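Soluble inorganic pyrophosphatase (Toxoplasma gondii, PDB 5WRT) probably hydrolyses inorganic pyrophosphate to orthophosphate with the help of magnesium ions, as a soluble type I enzyme of the PPase family. Local coordinates at residues L45-V50 / V220-H225; S168-N171 / D175-R178; L27-D32 / M61-R66; W193-L196 / V202-F205. All blocks are in the same frame, centred on the assembly; numbering follows the deposited sequence.

Contact 1 of 4, residues L45-V50 / V220-H225; sequences LLFNMV and VVYRAH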
# COMPACT_ATOMS: atom_id res chain seq x y z
N LEU A 45 -8.12 -2.70 -29.39
CA LEU A 45 -8.97 -1.62 -28.93
C LEU A 45 -8.22 -0.74 -27.95
O LEU A 45 -7.65 -1.22 -26.96
CB LEU A 45 -10.22 -2.20 -28.27
CG LEU A 45 -11.25 -1.22 -27.72
CD1 LEU A 45 -11.84 -0.35 -28.83
CD2 LEU A 45 -12.33 -2.00 -27.01
N LEU A 46 -8.20 0.56 -28.23
CA LEU A 46 -7.49 1.54 -27.42
C LEU A 46 -8.48 2.51 -26.79
O LEU A 46 -9.43 2.96 -27.44
CB LEU A 46 -6.47 2.31 -28.26
CG LEU A 46 -5.28 1.50 -28.77
CD1 LEU A 46 -4.28 2.41 -29.48
CD2 LEU A 46 -4.61 0.76 -27.63
N PHE A 47 -8.25 2.83 -25.52
CA PHE A 47 -8.98 3.86 -24.81
C PHE A 47 -7.99 4.95 -24.42
O PHE A 47 -6.84 4.64 -24.09
CB PHE A 47 -9.67 3.34 -23.54
CG PHE A 47 -10.58 2.17 -23.77
CD1 PHE A 47 -10.07 0.90 -23.95
CD2 PHE A 47 -11.96 2.34 -23.76
CE1 PHE A 47 -10.91 -0.18 -24.14
CE2 PHE A 47 -12.80 1.26 -23.95
CZ PHE A 47 -12.28 0.00 -24.14
N ASN A 48 -8.42 6.20 -24.46
CA ASN A 48 -7.57 7.27 -23.97
C ASN A 48 -7.68 7.38 -22.46
O ASN A 48 -8.76 7.23 -21.89
CB ASN A 48 -7.92 8.60 -24.64
CG ASN A 48 -7.02 8.92 -25.81
OD1 ASN A 48 -5.84 8.55 -25.83
ND2 ASN A 48 -7.56 9.63 -26.80
N MET A 49 -6.54 7.62 -21.82
CA MET A 49 -6.47 7.79 -20.38
C MET A 49 -5.92 9.17 -20.07
O MET A 49 -4.86 9.55 -20.59
CB MET A 49 -5.59 6.71 -19.74
CG MET A 49 -5.06 7.09 -18.36
SD MET A 49 -3.91 5.85 -17.70
CE MET A 49 -3.74 6.41 -16.01
N VAL A 50 -6.63 9.92 -19.24
CA VAL A 50 -6.15 11.20 -18.74
C VAL A 50 -5.42 10.91 -17.44
O VAL A 50 -6.03 10.51 -16.45
CB VAL A 50 -7.29 12.20 -18.54
CG1 VAL A 50 -6.77 13.47 -17.87
CG2 VAL A 50 -7.95 12.53 -19.87
N VAL A 220 -17.32 -2.49 -18.63
CA VAL A 220 -17.39 -1.47 -17.58
C VAL A 220 -17.18 -0.08 -18.18
O VAL A 220 -17.91 0.86 -17.87
CB VAL A 220 -16.38 -1.77 -16.46
CG1 VAL A 220 -16.16 -0.54 -15.59
CG2 VAL A 220 -16.84 -2.96 -15.63
N VAL A 221 -16.19 0.05 -19.07
CA VAL A 221 -15.92 1.34 -19.69
C VAL A 221 -17.06 1.75 -20.61
O VAL A 221 -17.48 2.91 -20.62
CB VAL A 221 -14.57 1.31 -20.44
CG1 VAL A 221 -14.22 2.69 -20.96
CG2 VAL A 221 -13.47 0.78 -19.53
N TYR A 222 -17.58 0.81 -21.41
CA TYR A 222 -18.70 1.12 -22.30
C TYR A 222 -19.89 1.66 -21.52
O TYR A 222 -20.46 2.69 -21.89
CB TYR A 222 -19.12 -0.13 -23.08
CG TYR A 222 -18.10 -0.71 -24.03
CD1 TYR A 222 -17.25 0.11 -24.77
CD2 TYR A 222 -18.00 -2.08 -24.21
CE1 TYR A 222 -16.32 -0.43 -25.64
CE2 TYR A 222 -17.09 -2.63 -25.07
CZ TYR A 222 -16.25 -1.80 -25.79
OH TYR A 222 -15.34 -2.36 -26.65
N ARG A 223 -20.28 0.97 -20.45
CA ARG A 223 -21.45 1.38 -19.69
C ARG A 223 -21.27 2.78 -19.11
O ARG A 223 -22.19 3.61 -19.17
CB ARG A 223 -21.74 0.38 -18.58
CG ARG A 223 -23.05 0.63 -17.85
CD ARG A 223 -23.38 -0.49 -16.89
NE ARG A 223 -22.30 -0.75 -15.94
CZ ARG A 223 -21.65 -1.90 -15.85
NH1 ARG A 223 -21.97 -2.91 -16.64
NH2 ARG A 223 -20.67 -2.04 -14.96
N ALA A 224 -20.09 3.07 -18.56
CA ALA A 224 -19.82 4.42 -18.06
C ALA A 224 -19.80 5.43 -19.19
O ALA A 224 -20.19 6.59 -18.99
CB ALA A 224 -18.50 4.44 -17.29
N HIS A 225 -19.35 5.02 -20.38
CA HIS A 225 -19.39 5.91 -21.54
C HIS A 225 -20.82 6.26 -21.91
O HIS A 225 -21.12 7.40 -22.26
CB HIS A 225 -18.66 5.25 -22.71
CG HIS A 225 -18.51 6.14 -23.91
ND1 HIS A 225 -18.01 7.42 -23.83
CD2 HIS A 225 -18.78 5.91 -25.22
CE1 HIS A 225 -17.99 7.95 -25.04
NE2 HIS A 225 -18.45 7.06 -25.90

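Contact 2 of 4, residues S168-N171 / D175-R178; sequences SQLN and DVER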
# COMPACT_ATOMS: atom_id res chain seq x y z
N SER A 168 2.08 -5.51 -26.44
CA SER A 168 1.58 -6.60 -27.28
C SER A 168 1.52 -7.93 -26.55
O SER A 168 0.84 -8.85 -27.01
CB SER A 168 2.45 -6.74 -28.54
OG SER A 168 3.78 -7.08 -28.19
N GLN A 169 2.22 -8.06 -25.42
CA GLN A 169 2.25 -9.30 -24.66
C GLN A 169 1.19 -9.37 -23.58
O GLN A 169 0.94 -10.46 -23.05
CB GLN A 169 3.63 -9.48 -24.03
CG GLN A 169 4.72 -9.93 -24.99
CD GLN A 169 6.02 -10.21 -24.27
OE1 GLN A 169 6.85 -9.32 -24.10
NE2 GLN A 169 6.20 -11.46 -23.85
N LEU A 170 0.58 -8.24 -23.22
CA LEU A 170 -0.43 -8.19 -22.17
C LEU A 170 -1.80 -7.98 -22.81
O LEU A 170 -2.04 -6.96 -23.46
CB LEU A 170 -0.13 -7.07 -21.18
CG LEU A 170 1.21 -7.14 -20.44
CD1 LEU A 170 1.42 -5.90 -19.59
CD2 LEU A 170 1.29 -8.41 -19.60
N ASN A 171 -2.70 -8.95 -22.61
CA ASN A 171 -4.07 -8.82 -23.10
C ASN A 171 -5.14 -9.14 -22.06
O ASN A 171 -6.31 -8.83 -22.30
CB ASN A 171 -4.30 -9.71 -24.33
CG ASN A 171 -3.28 -9.45 -25.43
OD1 ASN A 171 -3.26 -8.37 -26.02
ND2 ASN A 171 -2.44 -10.44 -25.70
N ASP A 175 -2.09 -12.63 -18.19
CA ASP A 175 -0.78 -12.20 -18.66
C ASP A 175 -0.08 -11.32 -17.63
O ASP A 175 1.15 -11.41 -17.47
CB ASP A 175 -0.91 -11.47 -20.00
CG ASP A 175 -1.49 -12.34 -21.09
OD1 ASP A 175 -1.22 -13.56 -21.08
OD2 ASP A 175 -2.20 -11.81 -21.96
N VAL A 176 -0.83 -10.47 -16.93
CA VAL A 176 -0.23 -9.63 -15.90
C VAL A 176 0.28 -10.48 -14.75
O VAL A 176 1.42 -10.30 -14.29
CB VAL A 176 -1.25 -8.57 -15.42
CG1 VAL A 176 -0.61 -7.66 -14.39
CG2 VAL A 176 -1.78 -7.77 -16.60
N GLU A 177 -0.54 -11.41 -14.27
CA GLU A 177 -0.10 -12.33 -13.23
C GLU A 177 1.14 -13.11 -13.65
O GLU A 177 1.97 -13.46 -12.81
CB GLU A 177 -1.24 -13.29 -12.86
CG GLU A 177 -2.44 -12.64 -12.18
CD GLU A 177 -2.21 -12.24 -10.73
OE1 GLU A 177 -3.20 -12.22 -9.96
OE2 GLU A 177 -1.05 -11.96 -10.34
N ARG A 178 1.28 -13.39 -14.95
CA ARG A 178 2.39 -14.20 -15.44
C ARG A 178 3.66 -13.38 -15.61
O ARG A 178 4.74 -13.79 -15.18
CB ARG A 178 2.02 -14.87 -16.76
CG ARG A 178 3.03 -15.90 -17.24
CD ARG A 178 2.49 -16.74 -18.39
NE ARG A 178 1.76 -15.94 -19.37
CZ ARG A 178 2.33 -15.29 -20.38
NH1 ARG A 178 3.64 -15.33 -20.55
NH2 ARG A 178 1.58 -14.59 -21.23
O HOH W 1 1.79 -13.09 -23.79

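Contact 3 of 4, residues L27-D32 / M61-R66; sequences LSPWHD and MEMQLR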
# COMPACT_ATOMS: atom_id res chain seq x y z
N LEU A 27 -9.18 22.82 -24.36
CA LEU A 27 -10.23 21.81 -24.36
C LEU A 27 -10.23 21.05 -23.03
O LEU A 27 -9.20 20.94 -22.36
CB LEU A 27 -10.08 20.84 -25.54
CG LEU A 27 -9.16 19.62 -25.44
CD1 LEU A 27 -9.52 18.62 -26.53
CD2 LEU A 27 -7.72 20.05 -25.58
N SER A 28 -11.40 20.53 -22.68
CA SER A 28 -11.59 19.78 -21.44
C SER A 28 -11.11 18.34 -21.62
O SER A 28 -11.55 17.66 -22.56
CB SER A 28 -13.06 19.79 -21.03
OG SER A 28 -13.30 18.92 -19.94
N PRO A 29 -10.23 17.84 -20.76
CA PRO A 29 -9.85 16.42 -20.83
C PRO A 29 -11.01 15.48 -20.59
O PRO A 29 -10.95 14.33 -21.04
CB PRO A 29 -8.79 16.28 -19.73
CG PRO A 29 -8.96 17.48 -18.85
CD PRO A 29 -9.46 18.58 -19.74
N TRP A 30 -12.06 15.91 -19.90
CA TRP A 30 -13.21 15.06 -19.65
C TRP A 30 -14.24 15.13 -20.78
O TRP A 30 -14.80 14.10 -21.17
CB TRP A 30 -13.88 15.43 -18.33
CG TRP A 30 -14.96 14.47 -17.91
CD1 TRP A 30 -14.96 13.12 -18.06
CD2 TRP A 30 -16.21 14.79 -17.28
NE1 TRP A 30 -16.11 12.57 -17.56
CE2 TRP A 30 -16.90 13.58 -17.07
CE3 TRP A 30 -16.81 15.99 -16.86
CZ2 TRP A 30 -18.16 13.53 -16.47
CZ3 TRP A 30 -18.06 15.94 -16.26
CH2 TRP A 30 -18.72 14.72 -16.08
N HIS A 31 -14.49 16.32 -21.31
CA HIS A 31 -15.55 16.52 -22.29
C HIS A 31 -15.07 16.39 -23.73
O HIS A 31 -15.77 15.80 -24.56
CB HIS A 31 -16.20 17.89 -22.11
CG HIS A 31 -16.90 18.07 -20.80
ND1 HIS A 31 -18.01 17.34 -20.44
CD2 HIS A 31 -16.65 18.92 -19.77
CE1 HIS A 31 -18.41 17.72 -19.24
NE2 HIS A 31 -17.60 18.67 -18.81
N ASP A 32 -13.91 16.95 -24.07
CA ASP A 32 -13.56 17.12 -25.48
C ASP A 32 -12.51 16.14 -25.99
O ASP A 32 -12.24 16.13 -27.19
CB ASP A 32 -13.07 18.54 -25.72
CG ASP A 32 -13.89 19.59 -24.99
OD1 ASP A 32 -15.14 19.58 -25.08
OD2 ASP A 32 -13.27 20.43 -24.30
N MET A 61 -4.32 14.63 -7.15
CA MET A 61 -4.65 15.45 -8.31
C MET A 61 -5.87 14.87 -9.00
O MET A 61 -5.98 13.65 -9.20
CB MET A 61 -3.47 15.51 -9.27
CG MET A 61 -2.15 15.87 -8.61
SD MET A 61 -2.13 17.53 -7.91
CE MET A 61 -2.36 18.52 -9.38
N GLU A 62 -6.80 15.74 -9.40
CA GLU A 62 -8.02 15.31 -10.06
C GLU A 62 -8.51 16.40 -10.99
O GLU A 62 -8.25 17.59 -10.78
CB GLU A 62 -9.14 15.00 -9.05
CG GLU A 62 -8.91 13.78 -8.17
CD GLU A 62 -9.98 13.63 -7.11
OE1 GLU A 62 -10.71 14.61 -6.84
OE2 GLU A 62 -10.09 12.52 -6.54
N MET A 63 -9.21 15.98 -12.04
CA MET A 63 -9.93 16.93 -12.89
C MET A 63 -10.99 17.65 -12.08
O MET A 63 -11.78 17.03 -11.36
CB MET A 63 -10.56 16.20 -14.07
CG MET A 63 -9.57 15.64 -15.07
SD MET A 63 -10.35 14.94 -16.54
CE MET A 63 -11.05 13.43 -15.88
N GLN A 64 -11.02 18.98 -12.19
CA GLN A 64 -12.00 19.81 -11.48
C GLN A 64 -13.20 20.01 -12.39
O GLN A 64 -13.22 20.91 -13.23
CB GLN A 64 -11.37 21.13 -11.05
CG GLN A 64 -10.15 20.98 -10.15
CD GLN A 64 -10.44 20.20 -8.89
OE1 GLN A 64 -11.39 20.51 -8.16
NE2 GLN A 64 -9.63 19.19 -8.61
N LEU A 65 -14.21 19.15 -12.22
CA LEU A 65 -15.32 19.10 -13.17
C LEU A 65 -16.20 20.35 -13.12
O LEU A 65 -16.91 20.62 -14.09
CB LEU A 65 -16.17 17.86 -12.89
CG LEU A 65 -15.41 16.53 -12.91
CD1 LEU A 65 -16.37 15.35 -12.80
CD2 LEU A 65 -14.53 16.40 -14.15
N ARG A 66 -16.16 21.12 -12.03
CA ARG A 66 -16.96 22.34 -11.96
C ARG A 66 -16.34 23.49 -12.75
O ARG A 66 -17.07 24.38 -13.20
CB ARG A 66 -17.16 22.77 -10.51
CG ARG A 66 -18.20 21.96 -9.76
CD ARG A 66 -18.23 22.34 -8.28
NE ARG A 66 -18.29 23.79 -8.09
CZ ARG A 66 -19.30 24.43 -7.51
NH1 ARG A 66 -20.35 23.74 -7.06
NH2 ARG A 66 -19.27 25.74 -7.38
O HOH W 2 -18.13 19.94 -16.39

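Contact 4 of 4, residues W193-L196 / V202-F205; sequences WYKL and VNQF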
# COMPACT_ATOMS: atom_id res chain seq x y z
N TRP A 193 -6.61 -0.76 1.45
CA TRP A 193 -6.09 -0.29 2.72
C TRP A 193 -5.85 1.21 2.79
O TRP A 193 -5.65 1.73 3.89
CB TRP A 193 -4.77 -1.02 3.05
CG TRP A 193 -4.95 -2.47 3.39
CD1 TRP A 193 -4.74 -3.53 2.56
CD2 TRP A 193 -5.35 -3.01 4.65
NE1 TRP A 193 -5.00 -4.71 3.22
CE2 TRP A 193 -5.38 -4.42 4.51
CE3 TRP A 193 -5.70 -2.45 5.88
CZ2 TRP A 193 -5.74 -5.27 5.55
CZ3 TRP A 193 -6.06 -3.30 6.92
CH2 TRP A 193 -6.07 -4.69 6.75
N TYR A 194 -5.86 1.93 1.66
CA TYR A 194 -5.31 3.29 1.65
C TYR A 194 -6.14 4.30 2.43
O TYR A 194 -5.65 5.39 2.72
CB TYR A 194 -5.11 3.77 0.21
CG TYR A 194 -6.36 4.23 -0.49
CD1 TYR A 194 -7.40 3.35 -0.74
CD2 TYR A 194 -6.49 5.54 -0.93
CE1 TYR A 194 -8.55 3.76 -1.39
CE2 TYR A 194 -7.63 5.96 -1.59
CZ TYR A 194 -8.66 5.06 -1.82
OH TYR A 194 -9.80 5.48 -2.47
N LYS A 195 -7.39 3.98 2.78
CA LYS A 195 -8.21 4.90 3.55
C LYS A 195 -8.34 4.48 5.01
O LYS A 195 -9.16 5.06 5.74
CB LYS A 195 -9.59 5.04 2.91
CG LYS A 195 -9.60 5.75 1.57
CD LYS A 195 -11.01 5.74 0.98
CE LYS A 195 -11.20 6.91 0.00
NZ LYS A 195 -12.60 7.46 0.00
N LEU A 196 -7.57 3.49 5.45
CA LEU A 196 -7.55 3.15 6.87
C LEU A 196 -7.00 4.29 7.73
O LEU A 196 -7.60 4.58 8.78
CB LEU A 196 -6.77 1.85 7.10
CG LEU A 196 -6.93 1.30 8.52
CD1 LEU A 196 -8.30 0.66 8.70
CD2 LEU A 196 -5.83 0.30 8.85
N VAL A 202 -11.67 -0.27 6.02
CA VAL A 202 -11.05 -1.18 5.07
C VAL A 202 -12.07 -1.43 3.96
O VAL A 202 -13.19 -1.88 4.23
CB VAL A 202 -10.63 -2.50 5.74
CG1 VAL A 202 -10.02 -3.44 4.72
CG2 VAL A 202 -9.66 -2.23 6.87
N ASN A 203 -11.68 -1.14 2.72
CA ASN A 203 -12.62 -1.29 1.62
C ASN A 203 -12.83 -2.77 1.30
O ASN A 203 -12.03 -3.64 1.65
CB ASN A 203 -12.12 -0.55 0.38
CG ASN A 203 -12.03 0.95 0.59
OD1 ASN A 203 -13.01 1.59 0.98
ND2 ASN A 203 -10.86 1.52 0.32
N GLN A 204 -13.93 -3.04 0.61
CA GLN A 204 -14.26 -4.38 0.13
C GLN A 204 -14.17 -4.41 -1.39
O GLN A 204 -14.04 -3.38 -2.05
CB GLN A 204 -15.65 -4.81 0.60
CG GLN A 204 -15.90 -4.63 2.08
CD GLN A 204 -17.35 -4.89 2.45
OE1 GLN A 204 -17.66 -5.88 3.10
NE2 GLN A 204 -18.24 -4.00 2.03
N PHE A 205 -14.25 -5.62 -1.93
CA PHE A 205 -14.25 -5.82 -3.38
C PHE A 205 -15.38 -6.76 -3.76
O PHE A 205 -15.58 -7.80 -3.12
CB PHE A 205 -12.91 -6.39 -3.86
CG PHE A 205 -11.77 -5.42 -3.75
CD1 PHE A 205 -10.99 -5.38 -2.61
CD2 PHE A 205 -11.49 -4.55 -4.79
CE1 PHE A 205 -9.94 -4.48 -2.51
CE2 PHE A 205 -10.44 -3.65 -4.70
CZ PHE A 205 -9.66 -3.61 -3.55

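Contact 1 of 4, residues L45-V50 / V220-H225
Phe-47 lays one corner of its ring against Val-221, whose CG1 methyl lies 3.6 Å from the Phe-47 CE2 atom and just as close to CD2. The methyl meets the ring obliquely, astride the CD2-CE2 bond. Val-221 CG1 reaches this place because it stands anti to the backbone N (chi1 -174°), while Val-221 CB itself comes to 3.9 Å from Phe-47 CE2. The same corner of the phenyl group serves a second partner: Tyr-222 CE1 lies near the plane of the Phe-47 ring, beyond its edge, at 4.3 Å from CE2. Tyr-222 does not aim its CB squarely at the strand, but its long side chain carries the phenol to it. There the tyrosine meets Leu-45, which approaches from the opposite direction. The Leu-45 CD2 methyl is only 3.1 Å from the Tyr-222 OH, a close fit for a carbon and an oxygen, and 4.1 Å from CZ. It is a van der Waals contact, at a partly exposed border of the interface, whereas Phe-47 and Val-221 are buried. Leu-45, just ahead of strand 47-53, and Phe-47 within it thus meet the consecutive helix residues Tyr-222 and Val-221; the closest CA atoms of the two segments, those of Phe-47 and Val-221, stay 9.0 Å apart. Phe-47 is also met by the ring of Phe-36. Helix 214-232 packs across strands 47-53 and 115-125 of the central beta barrel, with Phe-47 and Leu-121 both meeting Val-221, and Val-220 and Arg-223 extend the contact to Trp-155 of strand 152-161.

Contact 2 of 4, residues S168-N171 / D175-R178
Asn-171 gives its backbone N-H to the Asp-175 carboxylate, and this is the direct hydrogen bond between loop and helix: N to OD2 is 3.0 Å, with an N-H...O angle of 153°. The lone pair used on OD2 is the anti one, pointing away from OD1. A weak bond from Ser-172 N reaches the same oxygen, so OD2 collects two successive main-chain donors. The side chain of Asn-171 plays another part. Its amide plane stands 79° from the carboxylate, and its OD1 turns to Lys-140 NZ. Lys-140 NZ also donates to Leu-170 O, which would explain how the two acceptors, Leu-170 O and Asn-171 OD1, can sit close together.

The ionic component lies on the other carboxylate oxygen. Arg-178 NH2 forms a salt bridge to Asp-175 OD1 at 3.0 Å, approaching from above the carboxylate plane, 47° out of it, although the oxygen lies near the guanidinium plane. The same nitrogen donates to a water 3.0 Å from Arg-178 NH2, and that water donates in turn to Gln-169 O at 2.9 Å, linking the arginine back to the loop.

Apolar packing closes the inner side. Leu-170 CD2 rests on the start of the helix, 3.7 Å from Asp-175 O and 3.8 Å from Asp-175 CB, and comes more loosely to Val-176 CG2. Both apolar residues lean on Leu-142 of strand 136-149. Asp-175, in the first turn of helix 173-179, accepts from Asn-171 N and, weakly, from Ser-172 N, as the acidic residue of a capping box does in accepting from the N-cap N-H.

Contact 3 of 4, residues L27-D32 / M61-R66
Met-63 slides its sulfur past the ring of Pro-29, the two side chains running in opposite directions, with SD 3.7 Å from Pro-29 CG and 3.8 Å from Pro-29 CB. The sulfur also faces the backbone of the next residue and lies 4.0 Å from Trp-30 CB. A bend at the last torsion of Met-63 (chi3 -73°) folds CE toward the indole, which it meets obliquely. Equally tight is the face of the Trp-30 indole covered by Leu-65. The leucine CD1 makes a CH-pi contact over the six-membered ring, 17° off the normal, and CD2 settles toward the rim at 3.6 Å from Trp-30 CE3. Tyr-228 meets the indole edge-to-face, and Thr-99 O holds NE1.

Ser-28 OG shapes the loop: accepting from Trp-30 N it makes an ST turn, and from His-31 N an ST motif; it also bonds to Thr-70 OG1. On the strand side the backbone N of Met-63 donates to OE2 of Glu-52, and thereby holds a residue seen to bind one magnesium ion in this protein; the Met-63 side chain is separately about 7 Å from the magnesium ion bound here.

Farther out, at the rim, the packing gives way to water: a solvent molecule 2.8 Å from His-31 NE2 donates to Leu-65 O at 2.7 Å, bridging the two segments where Leu-65 and His-31 are only partly buried.

Contact 4 of 4, residues W193-L196 / V202-F205
Val-202 presents its CG2 methyl to two side chains of the preceding turn, 3.8 Å from Trp-193 CZ3 and 3.7 Å from Leu-196 CD1. All three point the same way and lie side by side, the methyl meeting the indole obliquely. Trp-193 starts out away from Val-202, and it is the far benzene part of its ring that swings back. In Leu-196 the CG stands anti to the backbone N (chi1 -169°); this torsion, with chi2 at 75°, brings CD1 to the valine. The backbone holding these side chains is a type I beta turn, closed by Leu-196 N to Trp-193 O at 3.0 Å.

Tyr-194 takes a rarer conformation, its CG held between the backbone N and the carbonyl carbon (chi1 78°). Lys-195 CG covers one side of the ring, 3.5 Å above its centre, while the lysine NZ runs on to a salt bridge with Asp-149. Tyr-194 CE1 is also 3.6 Å from Asn-203 ND2, which is hydrogen-bonded to Phe-191 O; that helps to fix which way the amide is turned. Tyr-194 stacks on Trp-190, and its side chain is about 5 Å from that of Asp-154, a ligand of the bound magnesium ion.

Trp-193 NE1 donates to Gly-182 O of the second subunit, so this turn is part of the dimer interface. Within the chain it joins helix 183-193 to helix 196-199, and packs against Val-202 and Asn-203, which lead into strand 204-212, paired with strand 136-149.

From the N terminus, contact 3 opens first at 27-32. Contact 1 opens at 45-50 before contact 3 closes at 61-66, so the two cross, and they meet in space: Val-50 CG2 is 3.7 Å from Pro-29 O, and Val-50 CG1 is 4.1 Å from Met-63 SD. Contacts 2 and 4 follow in series, each closing a short local loop, and both fall within the long excursion that contact 1 completes at 220-225. Contact 1 ties the C-terminal helix to the barrel, contact 3 joins the N-terminal region to strand 57-63, contact 2 ties helix 173-179 to the loop before it, and contact 4 packs the turn after helix 183-193 against the run into strand 204-212.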